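Local coordinates for F420-dependent methylenetetrahydromethanopterin dehydrogenase (Methanopyrus kandleri, PDB 3IQE), which catalyses the reversible, coenzyme F420-dependent reduction of methenyl-tetrahydromethanopterin to methylene-tetrahydromethanopterin in methanogenesis from carbon dioxide, at residues Pro73-Pro78 with Ile97-Gly102; Leu114-Val119 with Lys180-Arg185. All coordinates share one frame; numbering follows the deposited sequence.

Interaction 1. Residues Pro73-Pro78 with Ile97-Gly102. With F42 (coenzyme f420), chain H.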
ATOM      1  N   PRO A  73      26.858  -3.383 -20.522  1.00 20.92           N
ATOM      2  CA  PRO A  73      26.213  -4.655 -20.688  1.00 21.37           C
ATOM      3  C   PRO A  73      27.097  -5.712 -21.330  1.00 21.70           C
ATOM      4  O   PRO A  73      27.964  -5.397 -22.158  1.00 21.24           O
ATOM      5  CB  PRO A  73      25.045  -4.340 -21.628  1.00 21.81           C
ATOM      6  CG  PRO A  73      24.848  -2.902 -21.544  1.00 22.07           C
ATOM      7  CD  PRO A  73      26.174  -2.309 -21.240  1.00 19.76           C
ATOM      8  N   ASN A  74      26.851  -6.959 -20.938  1.00 21.74           N
ATOM      9  CA  ASN A  74      27.406  -8.140 -21.584  1.00 21.97           C
ATOM     10  C   ASN A  74      28.854  -8.043 -22.024  1.00 21.81           C
ATOM     11  O   ASN A  74      29.134  -7.785 -23.183  1.00 20.77           O
ATOM     12  CB  ASN A  74      26.527  -8.549 -22.774  1.00 22.85           C
ATOM     13  CG  ASN A  74      26.792  -9.970 -23.225  1.00 21.44           C
ATOM     14  OD1 ASN A  74      27.713 -10.615 -22.738  1.00 22.56           O
ATOM     15  ND2 ASN A  74      25.973 -10.470 -24.141  1.00 22.98           N
ATOM     16  N   PRO A  75      29.784  -8.285 -21.097  1.00 21.31           N
ATOM     17  CA  PRO A  75      31.197  -8.313 -21.481  1.00 22.22           C
ATOM     18  C   PRO A  75      31.523  -9.357 -22.556  1.00 22.57           C
ATOM     19  O   PRO A  75      32.631  -9.367 -23.082  1.00 22.26           O
ATOM     20  CB  PRO A  75      31.922  -8.658 -20.169  1.00 22.13           C
ATOM     21  CG  PRO A  75      30.960  -8.406 -19.090  1.00 21.28           C
ATOM     22  CD  PRO A  75      29.587  -8.582 -19.680  1.00 21.40           C
ATOM     23  N   ALA A  76      30.576 -10.231 -22.886  1.00 23.14           N
ATOM     24  CA  ALA A  76      30.846 -11.274 -23.881  1.00 23.50           C
ATOM     25  C   ALA A  76      30.470 -10.847 -25.306  1.00 23.33           C
ATOM     26  O   ALA A  76      30.920 -11.448 -26.296  1.00 22.84           O
ATOM     27  CB  ALA A  76      30.129 -12.567 -23.514  1.00 23.80           C
ATOM     28  N   ALA A  77      29.661  -9.797 -25.400  1.00 23.01           N
ATOM     29  CA  ALA A  77      29.275  -9.236 -26.684  1.00 22.83           C
ATOM     30  C   ALA A  77      30.464  -8.673 -27.453  1.00 22.31           C
ATOM     31  O   ALA A  77      31.506  -8.334 -26.875  1.00 21.95           O
ATOM     32  CB  ALA A  77      28.221  -8.170 -26.500  1.00 23.06           C
ATOM     33  N   PRO A  78      30.297  -8.557 -28.776  1.00 22.14           N
ATOM     34  CA  PRO A  78      31.305  -8.160 -29.740  1.00 21.75           C
ATOM     35  C   PRO A  78      32.061  -6.893 -29.418  1.00 21.32           C
ATOM     36  O   PRO A  78      33.285  -6.846 -29.567  1.00 20.04           O
ATOM     37  CB  PRO A  78      30.475  -7.916 -31.007  1.00 22.39           C
ATOM     38  CG  PRO A  78      29.378  -8.817 -30.901  1.00 22.49           C
ATOM     39  CD  PRO A  78      29.014  -8.835 -29.445  1.00 21.60           C
ATOM     40  N   ILE A  97      32.894  -4.013 -15.392  1.00 20.17           N
ATOM     41  CA  ILE A  97      31.598  -4.142 -14.729  1.00 20.82           C
ATOM     42  C   ILE A  97      30.609  -4.623 -15.765  1.00 21.35           C
ATOM     43  O   ILE A  97      30.469  -4.013 -16.820  1.00 21.57           O
ATOM     44  CB  ILE A  97      31.112  -2.775 -14.258  1.00 21.58           C
ATOM     45  CG1 ILE A  97      32.135  -2.149 -13.326  1.00 23.58           C
ATOM     46  CG2 ILE A  97      29.779  -2.875 -13.576  1.00 21.22           C
ATOM     47  CD1 ILE A  97      31.887  -2.392 -11.904  1.00 25.70           C
ATOM     48  N   GLY A  98      29.899  -5.699 -15.465  1.00 20.66           N
ATOM     49  CA  GLY A  98      29.024  -6.300 -16.451  1.00 21.59           C
ATOM     50  C   GLY A  98      27.867  -6.945 -15.730  1.00 22.11           C
ATOM     51  O   GLY A  98      27.746  -6.801 -14.517  1.00 22.65           O
ATOM     52  N   ASP A  99      27.007  -7.614 -16.497  1.00 22.11           N
ATOM     53  CA  ASP A  99      25.850  -8.328 -15.972  1.00 21.97           C
ATOM     54  C   ASP A  99      26.028  -9.850 -16.136  1.00 21.96           C
ATOM     55  O   ASP A  99      27.151 -10.332 -16.327  1.00 21.63           O
ATOM     56  CB  ASP A  99      24.545  -7.815 -16.606  1.00 22.31           C
ATOM     57  CG  ASP A  99      24.519  -7.937 -18.124  1.00 25.19           C
ATOM     58  OD1 ASP A  99      23.414  -8.199 -18.677  1.00 29.94           O
ATOM     59  OD2 ASP A  99      25.574  -7.823 -18.765  1.00 24.03           O
ATOM     60  N   ALA A 100      24.945 -10.615 -16.041  1.00 22.23           N
ATOM     61  CA  ALA A 100      25.064 -12.076 -15.934  1.00 22.32           C
ATOM     62  C   ALA A 100      25.729 -12.747 -17.137  1.00 22.50           C
ATOM     63  O   ALA A 100      26.424 -13.737 -16.967  1.00 22.82           O
ATOM     64  CB  ALA A 100      23.700 -12.716 -15.675  1.00 21.67           C
ATOM     65  N   PRO A 101      25.499 -12.224 -18.350  1.00 22.53           N
ATOM     66  CA  PRO A 101      26.165 -12.790 -19.536  1.00 22.60           C
ATOM     67  C   PRO A 101      27.684 -12.651 -19.517  1.00 22.34           C
ATOM     68  O   PRO A 101      28.350 -13.306 -20.285  1.00 23.11           O
ATOM     69  CB  PRO A 101      25.584 -11.972 -20.689  1.00 22.32           C
ATOM     70  CG  PRO A 101      24.191 -11.625 -20.203  1.00 23.11           C
ATOM     71  CD  PRO A 101      24.303 -11.444 -18.706  1.00 22.70           C
ATOM     72  N   GLY A 102      28.231 -11.820 -18.650  1.00 21.87           N
ATOM     73  CA  GLY A 102      29.679 -11.744 -18.508  1.00 21.59           C
ATOM     74  C   GLY A 102      30.230 -13.051 -17.957  1.00 21.55           C
ATOM     75  O   GLY A 102      31.402 -13.335 -18.079  1.00 20.76           O
TER
HETATM   76  N1  F42 H 285      22.469  -3.381 -26.133  0.60 31.22           N
HETATM   77  C2  F42 H 285      22.930  -2.161 -26.479  0.60 32.89           C
HETATM   78  O2  F42 H 285      23.144  -1.914 -27.681  0.60 32.42           O
HETATM   79  N3  F42 H 285      22.804  -1.127 -25.614  0.60 31.91           N
HETATM   80  C4  F42 H 285      22.426  -1.342 -24.326  0.60 31.54           C
HETATM   81  O4  F42 H 285      22.602  -0.436 -23.483  0.60 30.76           O
HETATM   82  C4A F42 H 285      22.068  -2.629 -23.936  0.60 31.66           C
HETATM   83  C5  F42 H 285      21.478  -2.932 -22.716  0.60 31.29           C
HETATM   84  C5A F42 H 285      21.746  -4.203 -22.207  0.60 30.93           C
HETATM   85  C6  F42 H 285      21.663  -4.487 -20.849  0.60 30.46           C
HETATM   86  C7  F42 H 285      21.952  -5.762 -20.383  0.60 29.02           C
HETATM   87  C8  F42 H 285      22.321  -6.761 -21.278  0.60 31.34           C
HETATM   88  O8M F42 H 285      22.620  -8.002 -20.826  0.60 30.61           O
HETATM   89  C9  F42 H 285      22.406  -6.482 -22.636  0.60 30.67           C
HETATM   90  C9A F42 H 285      22.122  -5.206 -23.092  0.60 30.87           C
HETATM   91  N10 F42 H 285      22.195  -4.933 -24.389  0.60 32.98           N
HETATM   92  C10 F42 H 285      22.308  -3.669 -24.817  0.60 32.18           C
HETATM   93  C1' F42 H 285      21.943  -6.009 -25.349  0.60 35.65           C
HETATM   94  C2' F42 H 285      23.296  -6.564 -25.766  0.60 37.25           C
HETATM   95  O2' F42 H 285      24.056  -5.508 -26.366  0.60 36.76           O
HETATM   96  C3' F42 H 285      23.141  -7.721 -26.736  0.60 37.59           C
HETATM   97  O3' F42 H 285      22.338  -7.349 -27.856  0.60 37.95           O
HETATM   98  C4' F42 H 285      22.461  -8.906 -26.090  0.60 39.53           C
HETATM   99  O4' F42 H 285      23.214  -9.342 -24.958  0.60 37.94           O
HETATM  100  C5' F42 H 285      22.361 -10.045 -27.099  0.60 41.60           C
HETATM  101  O5' F42 H 285      22.528 -11.260 -26.382  0.60 45.64           O
HETATM  102  P   F42 H 285      23.526 -12.427 -26.865  0.60 49.00           P
HETATM  103  O1P F42 H 285      24.685 -11.704 -27.524  0.60 49.62           O
HETATM  104  O2P F42 H 285      23.862 -13.186 -25.603  0.60 47.81           O
HETATM  105  O3P F42 H 285      22.684 -13.218 -27.844  0.60 48.21           O
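Part of the coenzyme F420 site is built here, where the loops leaving two neighbouring strands of the parallel sheet meet at their C-terminal ends. The carboxylate of Asp99 reaches across to the loop of Pro73-Pro78: OD2 takes the backbone N-H of Asn74 on its syn side, 2.7 Å from Asn74 N to Asp99 OD2. The N-H...O angle is 159°, with the donor slightly out of the carboxylate plane. The other oxygen faces the cofactor, Asp99 OD1 lying 2.3 Å from O8M on the deazaflavin. The Asn74 side chain swings away from its backbone N (chi1 -163°), and its amide serves both cofactor and loop. Asn74 ND2 donates to O4' of F420 over 3.1 Å, while Asn74 OD1 accepts from Ala76 N, 2.9 Å away and well above the carbonyl plane, which makes an Asx turn inside the type I turn of Asn74-Ala77. Pro101 crosses this side chain at about a right angle, its CB lying 3.3 Å from Asn74 OD1. Pro73 packs its ring carbons on the cofactor's tricycle, CB coming 3.4 Å from C5A. Within the turn, Pro75 presses its ring against two glycines: its CD rests 3.4 Å from Gly102 CA and its CG faces Gly98 CA, the lack of side chains there letting the ring come this near. Pro75 also touches Leu118 on strand 115-119, Arg84 of helix 78-89 bonds its carbonyl, and Ala77 serves as N-cap of that helix, which leads the chain on to strand 94-98.

Interaction 2. Residues Leu114-Val119 with Lys180-Arg185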
ATOM      1  N   LEU A 114      42.310  -8.949 -16.360  1.00 21.62           N
ATOM      2  CA  LEU A 114      41.323  -7.935 -15.980  1.00 21.40           C
ATOM      3  C   LEU A 114      40.616  -8.303 -14.690  1.00 21.01           C
ATOM      4  O   LEU A 114      40.489  -9.472 -14.349  1.00 21.89           O
ATOM      5  CB  LEU A 114      40.252  -7.803 -17.056  1.00 21.06           C
ATOM      6  CG  LEU A 114      40.712  -7.490 -18.473  1.00 20.87           C
ATOM      7  CD1 LEU A 114      39.625  -7.873 -19.480  1.00 20.11           C
ATOM      8  CD2 LEU A 114      41.112  -6.044 -18.607  1.00 20.26           C
ATOM      9  N   GLY A 115      40.124  -7.295 -13.982  1.00 20.59           N
ATOM     10  CA  GLY A 115      39.304  -7.529 -12.819  1.00 20.27           C
ATOM     11  C   GLY A 115      37.862  -7.469 -13.275  1.00 19.70           C
ATOM     12  O   GLY A 115      37.574  -7.063 -14.386  1.00 20.21           O
ATOM     13  N   TYR A 116      36.933  -7.865 -12.441  1.00 20.05           N
ATOM     14  CA  TYR A 116      35.565  -7.768 -12.879  1.00 19.25           C
ATOM     15  C   TYR A 116      34.635  -7.731 -11.712  1.00 19.23           C
ATOM     16  O   TYR A 116      34.966  -8.203 -10.621  1.00 18.79           O
ATOM     17  CB  TYR A 116      35.194  -8.936 -13.808  1.00 19.54           C
ATOM     18  CG  TYR A 116      35.469 -10.310 -13.241  1.00 19.28           C
ATOM     19  CD1 TYR A 116      36.628 -10.986 -13.543  1.00 19.91           C
ATOM     20  CD2 TYR A 116      34.555 -10.930 -12.399  1.00 21.36           C
ATOM     21  CE1 TYR A 116      36.880 -12.230 -13.035  1.00 18.90           C
ATOM     22  CE2 TYR A 116      34.793 -12.158 -11.889  1.00 19.95           C
ATOM     23  CZ  TYR A 116      35.952 -12.814 -12.212  1.00 20.94           C
ATOM     24  OH  TYR A 116      36.200 -14.060 -11.708  1.00 19.32           O
ATOM     25  N   ILE A 117      33.475  -7.143 -11.975  1.00 19.10           N
ATOM     26  CA  ILE A 117      32.335  -7.216 -11.083  1.00 19.17           C
ATOM     27  C   ILE A 117      31.139  -7.528 -11.977  1.00 19.43           C
ATOM     28  O   ILE A 117      30.758  -6.738 -12.858  1.00 18.59           O
ATOM     29  CB  ILE A 117      32.117  -5.920 -10.317  1.00 19.74           C
ATOM     30  CG1 ILE A 117      33.422  -5.499  -9.636  1.00 19.99           C
ATOM     31  CG2 ILE A 117      30.985  -6.073  -9.297  1.00 20.05           C
ATOM     32  CD1 ILE A 117      33.273  -4.195  -8.840  1.00 22.50           C
ATOM     33  N   LEU A 118      30.558  -8.699 -11.770  1.00 19.40           N
ATOM     34  CA  LEU A 118      29.414  -9.063 -12.540  1.00 19.12           C
ATOM     35  C   LEU A 118      28.211  -9.077 -11.614  1.00 19.85           C
ATOM     36  O   LEU A 118      28.192  -9.785 -10.618  1.00 18.92           O
ATOM     37  CB  LEU A 118      29.634 -10.427 -13.188  1.00 20.18           C
ATOM     38  CG  LEU A 118      30.895 -10.494 -14.046  1.00 19.42           C
ATOM     39  CD1 LEU A 118      31.083 -11.917 -14.575  1.00 22.44           C
ATOM     40  CD2 LEU A 118      30.854  -9.480 -15.200  1.00 18.17           C
ATOM     41  N   VAL A 119      27.225  -8.260 -11.958  1.00 20.29           N
ATOM     42  CA  VAL A 119      26.066  -8.044 -11.125  1.00 20.89           C
ATOM     43  C   VAL A 119      24.879  -8.770 -11.765  1.00 20.48           C
ATOM     44  O   VAL A 119      24.312  -8.338 -12.772  1.00 20.78           O
ATOM     45  CB  VAL A 119      25.794  -6.544 -10.942  1.00 20.21           C
ATOM     46  CG1 VAL A 119      24.681  -6.350  -9.905  1.00 21.44           C
ATOM     47  CG2 VAL A 119      27.094  -5.794 -10.546  1.00 23.05           C
ATOM     48  N   LYS A 180      37.438  -9.361  -8.310  1.00 23.99           N
ATOM     49  CA  LYS A 180      36.906 -10.479  -9.051  1.00 23.88           C
ATOM     50  C   LYS A 180      35.660 -10.952  -8.282  1.00 23.51           C
ATOM     51  O   LYS A 180      35.723 -11.818  -7.396  1.00 23.52           O
ATOM     52  CB  LYS A 180      37.981 -11.557  -9.216  1.00 23.87           C
ATOM     53  CG  LYS A 180      39.062 -11.179 -10.254  1.00 25.12           C
ATOM     54  CD  LYS A 180      40.410 -11.738  -9.882  1.00 25.58           C
ATOM     55  CE  LYS A 180      41.535 -10.948 -10.528  1.00 26.83           C
ATOM     56  NZ  LYS A 180      42.507 -10.513  -9.478  1.00 27.11           N
ATOM     57  N   LEU A 181      34.538 -10.324  -8.608  1.00 22.68           N
ATOM     58  CA  LEU A 181      33.328 -10.432  -7.808  1.00 22.55           C
ATOM     59  C   LEU A 181      32.195 -10.816  -8.694  1.00 21.85           C
ATOM     60  O   LEU A 181      32.035 -10.265  -9.775  1.00 21.89           O
ATOM     61  CB  LEU A 181      32.955  -9.083  -7.217  1.00 22.93           C
ATOM     62  CG  LEU A 181      33.761  -8.465  -6.082  1.00 23.75           C
ATOM     63  CD1 LEU A 181      32.926  -7.368  -5.491  1.00 23.48           C
ATOM     64  CD2 LEU A 181      34.091  -9.485  -5.022  1.00 25.08           C
ATOM     65  N   VAL A 182      31.378 -11.727  -8.200  1.00 21.53           N
ATOM     66  CA  VAL A 182      30.131 -12.040  -8.823  1.00 21.16           C
ATOM     67  C   VAL A 182      29.058 -11.741  -7.763  1.00 20.68           C
ATOM     68  O   VAL A 182      29.088 -12.312  -6.671  1.00 19.89           O
ATOM     69  CB  VAL A 182      30.098 -13.520  -9.300  1.00 21.19           C
ATOM     70  CG1 VAL A 182      28.714 -13.906  -9.776  1.00 22.09           C
ATOM     71  CG2 VAL A 182      31.121 -13.775 -10.406  1.00 22.77           C
ATOM     72  N   ILE A 183      28.153 -10.811  -8.070  1.00 20.42           N
ATOM     73  CA  ILE A 183      27.106 -10.393  -7.122  1.00 20.93           C
ATOM     74  C   ILE A 183      25.712 -10.969  -7.474  1.00 21.24           C
ATOM     75  O   ILE A 183      25.259 -10.896  -8.620  1.00 21.68           O
ATOM     76  CB  ILE A 183      27.014  -8.858  -7.046  1.00 21.05           C
ATOM     77  CG1 ILE A 183      28.357  -8.256  -6.610  1.00 20.83           C
ATOM     78  CG2 ILE A 183      25.895  -8.425  -6.096  1.00 20.16           C
ATOM     79  CD1 ILE A 183      28.337  -6.764  -6.496  1.00 22.05           C
ATOM     80  N   ASP A 184      25.056 -11.574  -6.484  1.00 21.01           N
ATOM     81  CA  ASP A 184      23.689 -12.104  -6.626  1.00 21.38           C
ATOM     82  C   ASP A 184      23.035 -12.190  -5.278  1.00 20.80           C
ATOM     83  O   ASP A 184      23.596 -11.758  -4.266  1.00 21.29           O
ATOM     84  CB  ASP A 184      23.698 -13.507  -7.207  1.00 20.75           C
ATOM     85  CG  ASP A 184      24.337 -14.518  -6.260  1.00 22.38           C
ATOM     86  OD1 ASP A 184      24.594 -14.176  -5.077  1.00 23.28           O
ATOM     87  OD2 ASP A 184      24.592 -15.661  -6.680  1.00 28.03           O
ATOM     88  N   ARG A 185      21.861 -12.809  -5.260  1.00 20.39           N
ATOM     89  CA  ARG A 185      21.043 -12.901  -4.058  1.00 20.17           C
ATOM     90  C   ARG A 185      21.849 -13.404  -2.864  1.00 19.65           C
ATOM     91  O   ARG A 185      21.805 -12.804  -1.784  1.00 20.22           O
ATOM     92  CB  ARG A 185      19.877 -13.848  -4.311  1.00 20.59           C
ATOM     93  CG  ARG A 185      19.008 -13.996  -3.130  1.00 22.90           C
ATOM     94  CD  ARG A 185      18.642 -15.434  -2.779  1.00 26.19           C
ATOM     95  NE  ARG A 185      18.371 -16.330  -3.902  1.00 27.27           N
ATOM     96  CZ  ARG A 185      18.676 -17.617  -3.894  1.00 23.78           C
ATOM     97  NH1 ARG A 185      18.391 -18.374  -4.929  1.00 20.95           N
ATOM     98  NH2 ARG A 185      19.322 -18.132  -2.860  1.00 25.64           N
TER
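Tyr116 turns CG in between its backbone N and carbonyl carbon (chi1 54°), which lays the ring across the start of strand 180-183; Lys180, with CG anti to its carbonyl carbon, passes over one ring face at about a right angle. Lys180 CA sits 4.0 Å from the ring centroid, a CH-pi contact 14° off the normal, and CG follows at 3.7 Å from Tyr116 CE1. Val182 CG2 lies at the ring's edge. The polar ends go elsewhere: Tyr116 OH bonds Glu110 of helix 106-111, and Lys180 NZ bonds the carbonyls of Glu175 and Leu178. Were the ring cut back to an alanine here, the CA-CB-CG part of Lys180 would probably lose the flat surface it lies over, and Glu110 its hydroxyl partner. The backbones pair as parallel strands in the six-stranded sheet of this α/β fold, with 180-183 outermost within the chain. Leu181 N donates to Tyr116 O (3.0 Å), Leu118 N to Leu181 O (2.9 Å), and Ile183 N to Leu118 O, the last at 2.7 Å and almost straight, at 174°. On the face opposite Tyr116, Ile117 and Ile183 run alongside each other in the same direction, CG2 of Ile117 3.9 Å from CD1 of Ile183, and Leu181 CB adds to the same row. Helix 153-169 covers this face, setting Phe161 on Ile117 and Val156 on Leu181 and Ile183.

In the fold
Both contacts are largely buried and draw on one parallel sheet, in which strands 94-98 and 115-119 are neighbours. Gly98 of interaction 1 is joined to interaction 2 by probable backbone hydrogen bonds, its N to Ile117 O and its O to Val119 N, and Ile97 packs on Ile117. Their chemistry follows their place. Interaction 1, at the C-terminal ends of the strands, is irregular and polar, a carboxylate, an amide and prolines arranged around a cofactor. Interaction 2 is regular backbone pairing with aliphatic side chains on one face and a tyrosine among lysine, leucine and valine on the other, carried to the chain's edge strand, where Lys180, Leu181 and Val182 are partly exposed.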